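Local coordinates for protein phosphoglycolate phosphatase (Thermoplasma acidophilum, PDB 1L6R) that dephosphorylates 2-phosphoglycolate to glycolate and phosphate in a magnesium-dependent reaction, and cleaves inorganic pyrophosphate less efficiently, at residues D153-N159 with D181-L187. The protein carries 1 engineered substitution. Residue numbers count along the deposited sequence, not the author numbering.
Sequences DKAFAVN and DMPMFQL. With CA (calcium ion), chain C.
The first turns of helix 154-164 pack against the short helix 182-185 and the residues after it, beside the metal site of a HAD-like phosphatase. Asp-153 is the N-cap of the helix from Lys-154; Asp-153 OD1 accepts from Phe-156 N at 2.9 Å. CA atoms come closest at Ala-155 and Met-184, 4.5 Å. Asp-181 precedes the short helix 182-185. Asp-181 OD2 binds the calcium ion at 2.4 Å, and Asp-181 OD1 forms a salt bridge with Lys-154 NZ at 2.8 Å. Lys-154 (mttp) probably binds substrate, as in related phosphatases; this pairing of lysine and metal-binding aspartate is characteristic of HAD active sites. Pro-183 CB lies 3.9 Å from Ala-155 CB. Met-184 (ptt) sets CB 3.9 Å from Val-158 CG2 and CE 3.8 Å from Lys-154 CD. Gln-186 NE2 turns back to Pro-183 O, 2.9 Å. Leu-187 (mt) places CD1 3.7 Å from Val-158 CG1. Val-158 and Met-184 pack on strand 172-175, Lys-154 and Met-184 on strand 40-44, while Phe-185 touches helix 199-204.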
loop_
_atom_site.group_PDB
_atom_site.type_symbol
_atom_site.label_atom_id
_atom_site.label_comp_id
_atom_site.label_asym_id
_atom_site.label_seq_id
_atom_site.Cartn_x
_atom_site.Cartn_y
_atom_site.Cartn_z
ATOM N N ASP A 153 8.584 1.065 0.571
ATOM C CA ASP A 153 8.025 2.402 0.695
ATOM C C ASP A 153 7.666 2.811 2.107
ATOM O O ASP A 153 7.940 2.092 3.068
ATOM C CB ASP A 153 6.778 2.514 -0.194
ATOM C CG ASP A 153 5.702 1.488 0.147
ATOM O OD1 ASP A 153 5.653 1.000 1.293
ATOM O OD2 ASP A 153 4.874 1.179 -0.743
ATOM N N LYS A 154 7.017 3.964 2.224
ATOM C CA LYS A 154 6.655 4.474 3.534
ATOM C C LYS A 154 5.639 3.606 4.266
ATOM O O LYS A 154 5.614 3.605 5.494
ATOM C CB LYS A 154 6.162 5.928 3.425
ATOM C CG LYS A 154 7.247 6.915 2.956
ATOM C CD LYS A 154 6.857 8.368 3.278
ATOM C CE LYS A 154 7.920 9.377 2.823
ATOM N NZ LYS A 154 7.925 9.599 1.338
ATOM N N ALA A 155 4.811 2.863 3.529
ATOM C CA ALA A 155 3.838 1.978 4.167
ATOM C C ALA A 155 4.600 0.840 4.842
ATOM O O ALA A 155 4.267 0.431 5.953
ATOM C CB ALA A 155 2.853 1.421 3.135
ATOM N N PHE A 156 5.620 0.324 4.163
ATOM C CA PHE A 156 6.427 -0.740 4.739
ATOM C C PHE A 156 7.034 -0.236 6.058
ATOM O O PHE A 156 7.001 -0.929 7.074
ATOM C CB PHE A 156 7.544 -1.129 3.763
ATOM C CG PHE A 156 8.527 -2.115 4.322
ATOM C CD1 PHE A 156 8.311 -3.485 4.204
ATOM C CD2 PHE A 156 9.669 -1.673 4.985
ATOM C CE1 PHE A 156 9.219 -4.405 4.741
ATOM C CE2 PHE A 156 10.584 -2.581 5.528
ATOM C CZ PHE A 156 10.359 -3.950 5.406
ATOM N N ALA A 157 7.577 0.978 6.043
ATOM C CA ALA A 157 8.198 1.536 7.244
ATOM C C ALA A 157 7.212 1.759 8.394
ATOM O O ALA A 157 7.507 1.427 9.547
ATOM C CB ALA A 157 8.911 2.850 6.905
ATOM N N VAL A 158 6.048 2.323 8.088
ATOM C CA VAL A 158 5.053 2.588 9.129
ATOM C C VAL A 158 4.537 1.277 9.713
ATOM O O VAL A 158 4.339 1.168 10.922
ATOM C CB VAL A 158 3.892 3.461 8.575
ATOM C CG1 VAL A 158 2.763 3.554 9.590
ATOM C CG2 VAL A 158 4.411 4.864 8.277
ATOM N N ASN A 159 4.322 0.274 8.870
ATOM C CA ASN A 159 3.873 -1.005 9.401
ATOM C C ASN A 159 4.953 -1.595 10.299
ATOM O O ASN A 159 4.648 -2.230 11.308
ATOM C CB ASN A 159 3.537 -1.979 8.274
ATOM C CG ASN A 159 2.146 -1.765 7.733
ATOM O OD1 ASN A 159 1.196 -1.605 8.495
ATOM N ND2 ASN A 159 2.015 -1.766 6.418
ATOM N N ASP A 181 3.939 9.978 -0.571
ATOM C CA ASP A 181 3.543 9.691 0.807
ATOM C C ASP A 181 2.205 8.974 0.863
ATOM O O ASP A 181 1.788 8.522 1.928
ATOM C CB ASP A 181 3.409 10.963 1.620
ATOM C CG ASP A 181 4.632 11.781 1.550
ATOM O OD1 ASP A 181 5.705 11.253 1.909
ATOM O OD2 ASP A 181 4.520 12.942 1.122
ATOM N N MET A 182 1.517 8.882 -0.267
ATOM C CA MET A 182 0.219 8.223 -0.255
ATOM C C MET A 182 0.281 6.804 0.317
ATOM O O MET A 182 -0.671 6.362 0.947
ATOM C CB MET A 182 -0.411 8.222 -1.654
ATOM C CG MET A 182 -1.864 7.725 -1.661
ATOM S SD MET A 182 -3.000 8.589 -0.523
ATOM C CE MET A 182 -3.438 10.041 -1.519
ATOM N N PRO A 183 1.403 6.076 0.125
ATOM C CA PRO A 183 1.419 4.725 0.699
ATOM C C PRO A 183 1.147 4.712 2.201
ATOM O O PRO A 183 0.476 3.802 2.699
ATOM C CB PRO A 183 2.812 4.216 0.350
ATOM C CG PRO A 183 3.034 4.823 -1.003
ATOM C CD PRO A 183 2.539 6.261 -0.798
ATOM N N MET A 184 1.653 5.698 2.940
ATOM C CA MET A 184 1.359 5.697 4.364
ATOM C C MET A 184 0.031 6.393 4.661
ATOM O O MET A 184 -0.637 6.048 5.632
ATOM C CB MET A 184 2.510 6.290 5.194
ATOM C CG MET A 184 2.837 7.747 4.991
ATOM S SD MET A 184 4.219 8.165 6.091
ATOM C CE MET A 184 4.405 9.899 5.710
ATOM N N PHE A 185 -0.377 7.344 3.818
ATOM C CA PHE A 185 -1.655 8.022 4.047
ATOM C C PHE A 185 -2.858 7.127 3.765
ATOM O O PHE A 185 -3.970 7.414 4.211
ATOM C CB PHE A 185 -1.763 9.316 3.226
ATOM C CG PHE A 185 -1.164 10.510 3.914
ATOM C CD1 PHE A 185 0.211 10.588 4.142
ATOM C CD2 PHE A 185 -1.980 11.534 4.393
ATOM C CE1 PHE A 185 0.756 11.655 4.836
ATOM C CE2 PHE A 185 -1.441 12.601 5.087
ATOM C CZ PHE A 185 -0.073 12.668 5.314
ATOM N N GLN A 186 -2.646 6.044 3.033
ATOM C CA GLN A 186 -3.753 5.144 2.758
ATOM C C GLN A 186 -3.912 4.076 3.847
ATOM O O GLN A 186 -4.870 3.304 3.821
ATOM C CB GLN A 186 -3.616 4.540 1.351
ATOM C CG GLN A 186 -2.395 3.685 1.095
ATOM C CD GLN A 186 -2.563 2.267 1.583
ATOM O OE1 GLN A 186 -3.582 1.626 1.311
ATOM N NE2 GLN A 186 -1.559 1.758 2.294
ATOM N N LEU A 187 -2.991 4.049 4.814
ATOM C CA LEU A 187 -3.092 3.108 5.935
ATOM C C LEU A 187 -4.160 3.671 6.885
ATOM O O LEU A 187 -4.509 4.846 6.798
ATOM C CB LEU A 187 -1.751 2.992 6.677
ATOM C CG LEU A 187 -0.598 2.332 5.918
ATOM C CD1 LEU A 187 0.677 2.442 6.744
ATOM C CD2 LEU A 187 -0.923 0.868 5.641
HETATM CA CA CA C . 6.706 13.533 0.337
HETATM O O HOH W 1 9.026 12.247 0.584
HETATM O O HOH W 2 8.288 14.711 -1.191
#